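Hypothetical protein Atu1540 (Agrobacterium tumefaciens str. C58, PDB 2HWJ) is of unknown function but probably belongs to the ParB-like nucleases, with no nuclease activity established. Local coordinates at residues H51-V56 with H70-L75; Y64-H69 with S101-R106. All blocks are in the same frame, centred on the assembly; numbering follows the deposited sequence.

How the contacts relate
Following the chain from the N terminus, strand 52-57 comes first, then strand 63-65, helix 69-77, strand 82-90 and helix 96-105. Contact 1 closes the loop in which the chain turns back through strand 63-65 and lays helix 69-77 against strand 52-57. Contact 2 starts within that loop, at 64-69, and reaches forward to 101-106, so the two contacts cross along the chain. They meet at the sheet: V56 O and P54 O probably accept hydrogen bonds from the N atoms of Y64 and I66, and V53 packs on L65. Together they tie the sheet to helix 69-77 and to helix 96-105.

Contact 1: residues H51-V56 with H70-L75; sequences HIVPVV and HLVLAL
L71 lays its CD2 methyl over one face of the H51 imidazole, 4.0 Å from the ring centroid and 27° off the ring normal, a CH-pi contact. The same methyl is closest to H51 CG (3.7 Å) and also touches H51 CB (3.8 Å), so it lies over the face but displaced toward the CG side. The two side chains slant across one another. L71 holds CG anti to the backbone N (chi1 174°) and sends it out from the helix toward the residue just ahead of strand 52-57. Y5 and R8 of the second subunit pack on L71 and H51 respectively, which places this pair beside a subunit boundary.

Next along the helix, V72 meets the strand itself: its CG2, anti to the carbonyl carbon, lies 4.0 Å from V53 CG2, a branch-to-branch apolar contact. V72 also packs on L65, from strand 63-65, the antiparallel neighbour of strand 52-57. Strand, returning strand and covering helix follow in direct succession within the putative ParB-like nuclease region, and here the helix packs on the sheet through aliphatic side chains. L73 and A74, which come next, pack on helix 26-37 instead.

One helical turn after L71, L75 N donates to L71 O (2.9 Å), and the L75 side chain comes back to the histidine. Its CD2 approaches H51 ND1 obliquely at 4.3 Å.

Contact 2: residues Y64-H69 with S101-R106; sequences YLIDHH and SVMDHR
The Y64 ring does not itself carry the contact with M103: the tyrosine touches through CB, 4.1 Å from M103 CE, while its ring meets that of F99, from the same helix as M103, with the planes at about 50°. With CG beside the backbone N (chi1 -69°), the ring leads away from the methyl, leaving CB to touch it. Two imidazoles farther along the segment, H68 and H69, take no part in the contact with M103. L65 CD2 sits 3.5 Å above the plane of the H69 imidazole, over its centre; D67 CG lies 3.7 Å above the H68 ring, displaced toward the rim. H69 NE2 also donates a weak hydrogen bond back to L65 O (3.4 Å, 138° at the hydrogen), and T20 OG1 bonds to the same oxygen.

M103, a selenomethionine, supplies the whole second side. Its chain is bent at both chi2 and chi3, so the selenium and CE turn from helix 96-105 toward the sheet edge. CE reaches two side chains there: Y64 CB and I66 CD1, the latter also at 4.1 Å. I66 crosses the selenomethionine at a slant.

The contact joins strand 63-65, outermost in the sheet of this chain, and the turn after it to the helix that follows strand 82-90. H68 then takes the N-cap position of helix 69-77. Farther round helix 96-105, polar residues face the third subunit: D104 forms a salt bridge with R118 of that subunit, and H105 NE2 bonds to its F156 O.

No hydrogen bond or charge pair links the two segments. One bent selenomethionine side chain meets a mostly aliphatic surface, so the contact rests on apolar packing, with no directional bond to set its angle.

Contact 1: residues H51-V56 with H70-L75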
ATOM      1  N   HIS A  51      22.210 -14.778   2.522  1.00 63.33           N
ATOM      2  CA  HIS A  51      21.325 -13.688   2.216  1.00 64.71           C
ATOM      3  C   HIS A  51      20.934 -13.822   0.789  1.00 63.61           C
ATOM      4  O   HIS A  51      21.712 -14.310  -0.044  1.00 64.47           O
ATOM      5  CB  HIS A  51      22.021 -12.345   2.448  1.00 64.97           C
ATOM      6  CG  HIS A  51      22.704 -12.284   3.766  1.00 70.45           C
ATOM      7  ND1 HIS A  51      24.044 -12.607   3.923  1.00 73.64           N
ATOM      8  CD2 HIS A  51      22.211 -12.075   5.018  1.00 72.12           C
ATOM      9  CE1 HIS A  51      24.362 -12.510   5.206  1.00 72.47           C
ATOM     10  NE2 HIS A  51      23.265 -12.213   5.891  1.00 73.38           N
ATOM     11  N   ILE A  52      19.700 -13.396   0.553  1.00 62.05           N
ATOM     12  CA  ILE A  52      19.094 -13.309  -0.747  1.00 59.88           C
ATOM     13  C   ILE A  52      18.742 -11.878  -0.851  1.00 57.31           C
ATOM     14  O   ILE A  52      18.177 -11.329   0.057  1.00 58.31           O
ATOM     15  CB  ILE A  52      17.719 -14.020  -0.780  1.00 58.18           C
ATOM     16  CG1 ILE A  52      17.682 -15.012   0.337  1.00 59.46           C
ATOM     17  CG2 ILE A  52      17.451 -14.613  -2.176  1.00 56.09           C
ATOM     18  CD1 ILE A  52      16.625 -16.250   0.125  1.00 63.13           C
ATOM     19  N   VAL A  53      18.865 -11.340  -2.025  1.00 55.12           N
ATOM     20  CA  VAL A  53      18.689  -9.954  -2.190  1.00 54.31           C
ATOM     21  C   VAL A  53      17.765  -9.809  -3.378  1.00 54.62           C
ATOM     22  O   VAL A  53      17.869 -10.568  -4.321  1.00 55.63           O
ATOM     23  CB  VAL A  53      20.127  -9.483  -2.317  1.00 54.27           C
ATOM     24  CG1 VAL A  53      20.505  -8.840  -3.610  1.00 51.76           C
ATOM     25  CG2 VAL A  53      20.575  -8.843  -0.998  1.00 53.11           C
ATOM     26  N   PRO A  54      16.760  -8.939  -3.294  1.00 54.40           N
ATOM     27  CA  PRO A  54      15.797  -8.843  -4.427  1.00 53.37           C
ATOM     28  C   PRO A  54      16.362  -8.002  -5.545  1.00 54.12           C
ATOM     29  O   PRO A  54      17.122  -7.081  -5.325  1.00 57.00           O
ATOM     30  CB  PRO A  54      14.638  -8.081  -3.803  1.00 51.32           C
ATOM     31  CG  PRO A  54      15.201  -7.208  -2.874  1.00 50.61           C
ATOM     32  CD  PRO A  54      16.412  -7.982  -2.234  1.00 53.96           C
ATOM     33  N   VAL A  55      15.932  -8.222  -6.747  1.00 54.98           N
ATOM     34  CA  VAL A  55      16.619  -7.651  -7.916  1.00 54.72           C
ATOM     35  C   VAL A  55      15.611  -7.516  -9.072  1.00 55.42           C
ATOM     36  O   VAL A  55      14.556  -8.119  -9.049  1.00 55.75           O
ATOM     37  CB  VAL A  55      17.649  -8.703  -8.259  1.00 55.93           C
ATOM     38  CG1 VAL A  55      17.593  -9.150  -9.729  1.00 56.97           C
ATOM     39  CG2 VAL A  55      19.014  -8.423  -7.625  1.00 51.52           C
ATOM     40  N   VAL A  56      15.900  -6.715 -10.079  1.00 55.59           N
ATOM     41  CA  VAL A  56      14.964  -6.494 -11.171  1.00 54.51           C
ATOM     42  C   VAL A  56      15.764  -6.734 -12.407  1.00 53.65           C
ATOM     43  O   VAL A  56      16.894  -6.375 -12.477  1.00 55.34           O
ATOM     44  CB  VAL A  56      14.466  -5.001 -11.088  1.00 55.38           C
ATOM     45  CG1 VAL A  56      14.183  -4.403 -12.429  1.00 56.28           C
ATOM     46  CG2 VAL A  56      13.229  -4.905 -10.290  1.00 53.31           C
ATOM     47  N   HIS A  70      23.325  -1.609   1.944  1.00 54.93           N
ATOM     48  CA  HIS A  70      24.287  -1.526   3.003  1.00 55.26           C
ATOM     49  C   HIS A  70      24.914  -2.895   3.066  1.00 54.73           C
ATOM     50  O   HIS A  70      26.108  -3.067   3.019  1.00 55.64           O
ATOM     51  CB  HIS A  70      23.562  -1.133   4.292  1.00 55.66           C
ATOM     52  CG  HIS A  70      23.059   0.283   4.281  1.00 60.39           C
ATOM     53  ND1 HIS A  70      23.839   1.360   4.667  1.00 66.13           N
ATOM     54  CD2 HIS A  70      21.895   0.814   3.840  1.00 65.72           C
ATOM     55  CE1 HIS A  70      23.165   2.485   4.502  1.00 63.85           C
ATOM     56  NE2 HIS A  70      21.988   2.185   3.992  1.00 65.14           N
ATOM     57  N   LEU A  71      24.075  -3.901   3.008  1.00 55.55           N
ATOM     58  CA  LEU A  71      24.493  -5.261   3.226  1.00 53.63           C
ATOM     59  C   LEU A  71      25.329  -5.645   2.077  1.00 53.04           C
ATOM     60  O   LEU A  71      26.410  -6.228   2.270  1.00 54.17           O
ATOM     61  CB  LEU A  71      23.289  -6.163   3.301  1.00 52.97           C
ATOM     62  CG  LEU A  71      23.803  -7.590   3.371  1.00 54.74           C
ATOM     63  CD1 LEU A  71      24.602  -7.777   4.648  1.00 55.64           C
ATOM     64  CD2 LEU A  71      22.721  -8.644   3.224  1.00 55.26           C
ATOM     65  N   VAL A  72      24.897  -5.297   0.875  1.00 51.46           N
ATOM     66  CA  VAL A  72      25.737  -5.687  -0.256  1.00 51.68           C
ATOM     67  C   VAL A  72      27.128  -5.010  -0.294  1.00 52.92           C
ATOM     68  O   VAL A  72      28.157  -5.692  -0.570  1.00 54.09           O
ATOM     69  CB  VAL A  72      25.004  -5.627  -1.621  1.00 52.52           C
ATOM     70  CG1 VAL A  72      25.935  -5.951  -2.729  1.00 48.51           C
ATOM     71  CG2 VAL A  72      23.825  -6.631  -1.661  1.00 47.79           C
ATOM     72  N   LEU A  73      27.218  -3.720   0.035  1.00 52.29           N
ATOM     73  CA  LEU A  73      28.552  -3.135   0.139  1.00 51.65           C
ATOM     74  C   LEU A  73      29.342  -3.818   1.273  1.00 52.87           C
ATOM     75  O   LEU A  73      30.550  -4.080   1.140  1.00 51.52           O
ATOM     76  CB  LEU A  73      28.451  -1.653   0.325  1.00 51.62           C
ATOM     77  CG  LEU A  73      29.676  -0.734   0.386  1.00 52.96           C
ATOM     78  CD1 LEU A  73      30.550  -0.864  -0.868  1.00 51.00           C
ATOM     79  CD2 LEU A  73      29.246   0.713   0.620  1.00 49.27           C
ATOM     80  N   ALA A  74      28.658  -4.129   2.375  1.00 53.52           N
ATOM     81  CA  ALA A  74      29.368  -4.745   3.491  1.00 55.09           C
ATOM     82  C   ALA A  74      30.036  -6.019   2.957  1.00 56.20           C
ATOM     83  O   ALA A  74      31.247  -6.271   3.206  1.00 55.95           O
ATOM     84  CB  ALA A  74      28.438  -5.086   4.635  1.00 54.07           C
ATOM     85  N   LEU A  75      29.261  -6.812   2.202  1.00 56.87           N
ATOM     86  CA  LEU A  75      29.734  -8.147   1.815  1.00 56.95           C
ATOM     87  C   LEU A  75      30.847  -7.946   0.786  1.00 56.84           C
ATOM     88  O   LEU A  75      31.884  -8.615   0.800  1.00 57.16           O
ATOM     89  CB  LEU A  75      28.602  -8.979   1.228  1.00 56.93           C
ATOM     90  CG  LEU A  75      27.714 -10.012   1.929  1.00 56.06           C
ATOM     91  CD1 LEU A  75      27.727  -9.997   3.366  1.00 58.39           C
ATOM     92  CD2 LEU A  75      26.284  -9.890   1.460  1.00 55.74           C
TER

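Contact 2: residues Y64-H69 with S101-R106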
ATOM      1  N   TYR A  64      19.479  -5.225 -11.475  1.00 54.27           N
ATOM      2  CA  TYR A  64      19.518  -4.024 -10.589  1.00 55.28           C
ATOM      3  C   TYR A  64      19.099  -4.325  -9.187  1.00 55.07           C
ATOM      4  O   TYR A  64      18.016  -4.861  -9.005  1.00 57.11           O
ATOM      5  CB  TYR A  64      18.594  -2.906 -11.152  1.00 55.55           C
ATOM      6  CG  TYR A  64      19.191  -2.380 -12.401  1.00 55.05           C
ATOM      7  CD1 TYR A  64      19.220  -3.203 -13.558  1.00 52.77           C
ATOM      8  CD2 TYR A  64      19.896  -1.149 -12.405  1.00 52.90           C
ATOM      9  CE1 TYR A  64      19.868  -2.777 -14.744  1.00 49.39           C
ATOM     10  CE2 TYR A  64      20.522  -0.700 -13.573  1.00 49.90           C
ATOM     11  CZ  TYR A  64      20.483  -1.533 -14.735  1.00 51.66           C
ATOM     12  OH  TYR A  64      21.076  -1.172 -15.889  1.00 56.89           O
ATOM     13  N   LEU A  65      19.929  -4.006  -8.221  1.00 55.43           N
ATOM     14  CA  LEU A  65      19.720  -4.319  -6.785  1.00 57.80           C
ATOM     15  C   LEU A  65      18.656  -3.387  -6.279  1.00 60.17           C
ATOM     16  O   LEU A  65      18.742  -2.182  -6.496  1.00 60.19           O
ATOM     17  CB  LEU A  65      20.990  -3.969  -5.994  1.00 56.13           C
ATOM     18  CG  LEU A  65      20.880  -4.175  -4.497  1.00 57.17           C
ATOM     19  CD1 LEU A  65      20.528  -5.641  -4.139  1.00 53.74           C
ATOM     20  CD2 LEU A  65      22.145  -3.739  -3.752  1.00 57.61           C
ATOM     21  N   ILE A  66      17.681  -3.912  -5.556  1.00 63.65           N
ATOM     22  CA  ILE A  66      16.491  -3.105  -5.189  1.00 66.50           C
ATOM     23  C   ILE A  66      16.461  -2.780  -3.695  1.00 68.96           C
ATOM     24  O   ILE A  66      15.857  -1.812  -3.235  1.00 72.07           O
ATOM     25  CB  ILE A  66      15.200  -3.839  -5.687  1.00 66.46           C
ATOM     26  CG1 ILE A  66      14.970  -3.396  -7.088  1.00 65.92           C
ATOM     27  CG2 ILE A  66      13.974  -3.507  -4.923  1.00 66.68           C
ATOM     28  CD1 ILE A  66      15.542  -2.070  -7.230  1.00 62.14           C
ATOM     29  N   ASP A  67      17.141  -3.568  -2.903  1.00 69.23           N
ATOM     30  CA  ASP A  67      17.152  -3.229  -1.517  1.00 69.42           C
ATOM     31  C   ASP A  67      18.463  -3.666  -0.959  1.00 67.35           C
ATOM     32  O   ASP A  67      19.204  -4.389  -1.653  1.00 68.43           O
ATOM     33  CB  ASP A  67      16.041  -4.021  -0.816  1.00 71.11           C
ATOM     34  CG  ASP A  67      15.491  -3.276   0.349  1.00 74.83           C
ATOM     35  OD1 ASP A  67      15.983  -2.129   0.575  1.00 78.54           O
ATOM     36  OD2 ASP A  67      14.587  -3.822   1.027  1.00 81.50           O
ATOM     37  N   HIS A  68      18.732  -3.344   0.296  1.00 62.38           N
ATOM     38  CA  HIS A  68      19.898  -3.948   0.922  1.00 60.13           C
ATOM     39  C   HIS A  68      21.218  -3.505   0.348  1.00 57.50           C
ATOM     40  O   HIS A  68      22.159  -4.278   0.304  1.00 58.26           O
ATOM     41  CB  HIS A  68      19.829  -5.470   0.941  1.00 57.92           C
ATOM     42  CG  HIS A  68      18.530  -5.974   1.465  1.00 63.08           C
ATOM     43  ND1 HIS A  68      18.214  -5.953   2.809  1.00 64.02           N
ATOM     44  CD2 HIS A  68      17.436  -6.461   0.828  1.00 62.18           C
ATOM     45  CE1 HIS A  68      16.989  -6.415   2.975  1.00 60.59           C
ATOM     46  NE2 HIS A  68      16.498  -6.718   1.792  1.00 59.74           N
ATOM     47  N   HIS A  69      21.314  -2.281  -0.110  1.00 56.36           N
ATOM     48  CA  HIS A  69      22.688  -1.761  -0.443  1.00 56.23           C
ATOM     49  C   HIS A  69      23.740  -1.834   0.706  1.00 55.51           C
ATOM     50  O   HIS A  69      24.906  -2.099   0.463  1.00 55.25           O
ATOM     51  CB  HIS A  69      22.605  -0.381  -1.055  1.00 54.08           C
ATOM     52  CG  HIS A  69      21.858  -0.367  -2.357  1.00 59.62           C
ATOM     53  ND1 HIS A  69      22.437  -0.003  -3.557  1.00 60.61           N
ATOM     54  CD2 HIS A  69      20.576  -0.692  -2.653  1.00 59.99           C
ATOM     55  CE1 HIS A  69      21.543  -0.093  -4.530  1.00 58.42           C
ATOM     56  NE2 HIS A  69      20.410  -0.518  -4.007  1.00 60.63           N
ATOM     57  N   SER A 101      13.098   5.674 -16.263  1.00 54.30           N
ATOM     58  CA  SER A 101      11.777   6.236 -16.088  1.00 53.58           C
ATOM     59  C   SER A 101      10.806   5.292 -15.390  1.00 53.89           C
ATOM     60  O   SER A 101      10.165   5.668 -14.403  1.00 53.64           O
ATOM     61  CB  SER A 101      11.212   6.639 -17.445  1.00 53.32           C
ATOM     62  OG  SER A 101       9.845   6.893 -17.362  1.00 55.49           O
ATOM     63  N   VAL A 102      10.697   4.062 -15.880  1.00 53.51           N
ATOM     64  CA  VAL A 102       9.744   3.165 -15.285  1.00 53.27           C
ATOM     65  C   VAL A 102      10.163   2.874 -13.833  1.00 55.27           C
ATOM     66  O   VAL A 102       9.277   2.894 -12.916  1.00 54.23           O
ATOM     67  CB  VAL A 102       9.570   1.932 -16.122  1.00 52.04           C
ATOM     68  CG1 VAL A 102       9.043   0.813 -15.354  1.00 49.40           C
ATOM     69  CG2 VAL A 102       8.612   2.251 -17.213  1.00 51.84           C
HETATM   70  N   MSE A 103      11.470   2.632 -13.625  1.00 55.71           N
HETATM   71  CA  MSE A 103      11.995   2.431 -12.269  1.00 58.28           C
HETATM   72  C   MSE A 103      11.679   3.646 -11.343  1.00 58.34           C
HETATM   73  O   MSE A 103      11.165   3.524 -10.183  1.00 55.82           O
HETATM   74  CB  MSE A 103      13.504   2.262 -12.301  1.00 59.13           C
HETATM   75  CG  MSE A 103      13.974   1.076 -13.088  1.00 66.98           C
HETATM   76 SE   MSE A 103      13.654  -0.578 -12.072  1.00 87.76          SE
HETATM   77  CE  MSE A 103      15.331  -0.431 -11.035  1.00 76.66           C
ATOM     78  N   ASP A 104      11.990   4.821 -11.873  1.00 58.68           N
ATOM     79  CA  ASP A 104      11.759   6.029 -11.133  1.00 60.56           C
ATOM     80  C   ASP A 104      10.301   6.100 -10.784  1.00 61.08           C
ATOM     81  O   ASP A 104       9.946   6.443  -9.687  1.00 62.35           O
ATOM     82  CB  ASP A 104      12.130   7.214 -11.999  1.00 61.06           C
ATOM     83  CG  ASP A 104      11.771   8.548 -11.363  1.00 62.90           C
ATOM     84  OD1 ASP A 104      11.927   8.749 -10.095  1.00 64.30           O
ATOM     85  OD2 ASP A 104      11.325   9.372 -12.196  1.00 60.64           O
ATOM     86  N   HIS A 105       9.464   5.729 -11.732  1.00 61.76           N
ATOM     87  CA  HIS A 105       8.036   5.873 -11.627  1.00 62.68           C
ATOM     88  C   HIS A 105       7.498   4.892 -10.631  1.00 62.29           C
ATOM     89  O   HIS A 105       6.450   5.097 -10.055  1.00 61.95           O
ATOM     90  CB  HIS A 105       7.439   5.510 -12.964  1.00 63.49           C
ATOM     91  CG  HIS A 105       6.209   6.248 -13.291  1.00 65.18           C
ATOM     92  ND1 HIS A 105       6.137   7.126 -14.357  1.00 68.63           N
ATOM     93  CD2 HIS A 105       4.972   6.216 -12.727  1.00 72.60           C
ATOM     94  CE1 HIS A 105       4.912   7.635 -14.411  1.00 74.04           C
ATOM     95  NE2 HIS A 105       4.181   7.098 -13.435  1.00 74.32           N
ATOM     96  N   ARG A 106       8.172   3.776 -10.513  1.00 61.76           N
ATOM     97  CA  ARG A 106       7.720   2.777  -9.622  1.00 62.62           C
ATOM     98  C   ARG A 106       8.487   2.838  -8.324  1.00 62.74           C
ATOM     99  O   ARG A 106       8.357   1.926  -7.509  1.00 62.72           O
ATOM    100  CB  ARG A 106       7.786   1.413 -10.285  1.00 62.97           C
ATOM    101  CG  ARG A 106       6.443   1.123 -10.961  1.00 69.84           C
ATOM    102  CD  ARG A 106       6.652   0.302 -12.175  1.00 79.54           C
ATOM    103  NE  ARG A 106       7.125  -1.032 -11.792  1.00 82.14           N
ATOM    104  CZ  ARG A 106       6.341  -2.102 -11.869  1.00 81.35           C
ATOM    105  NH1 ARG A 106       5.102  -1.963 -12.310  1.00 80.37           N
ATOM    106  NH2 ARG A 106       6.790  -3.284 -11.501  1.00 81.56           N
TER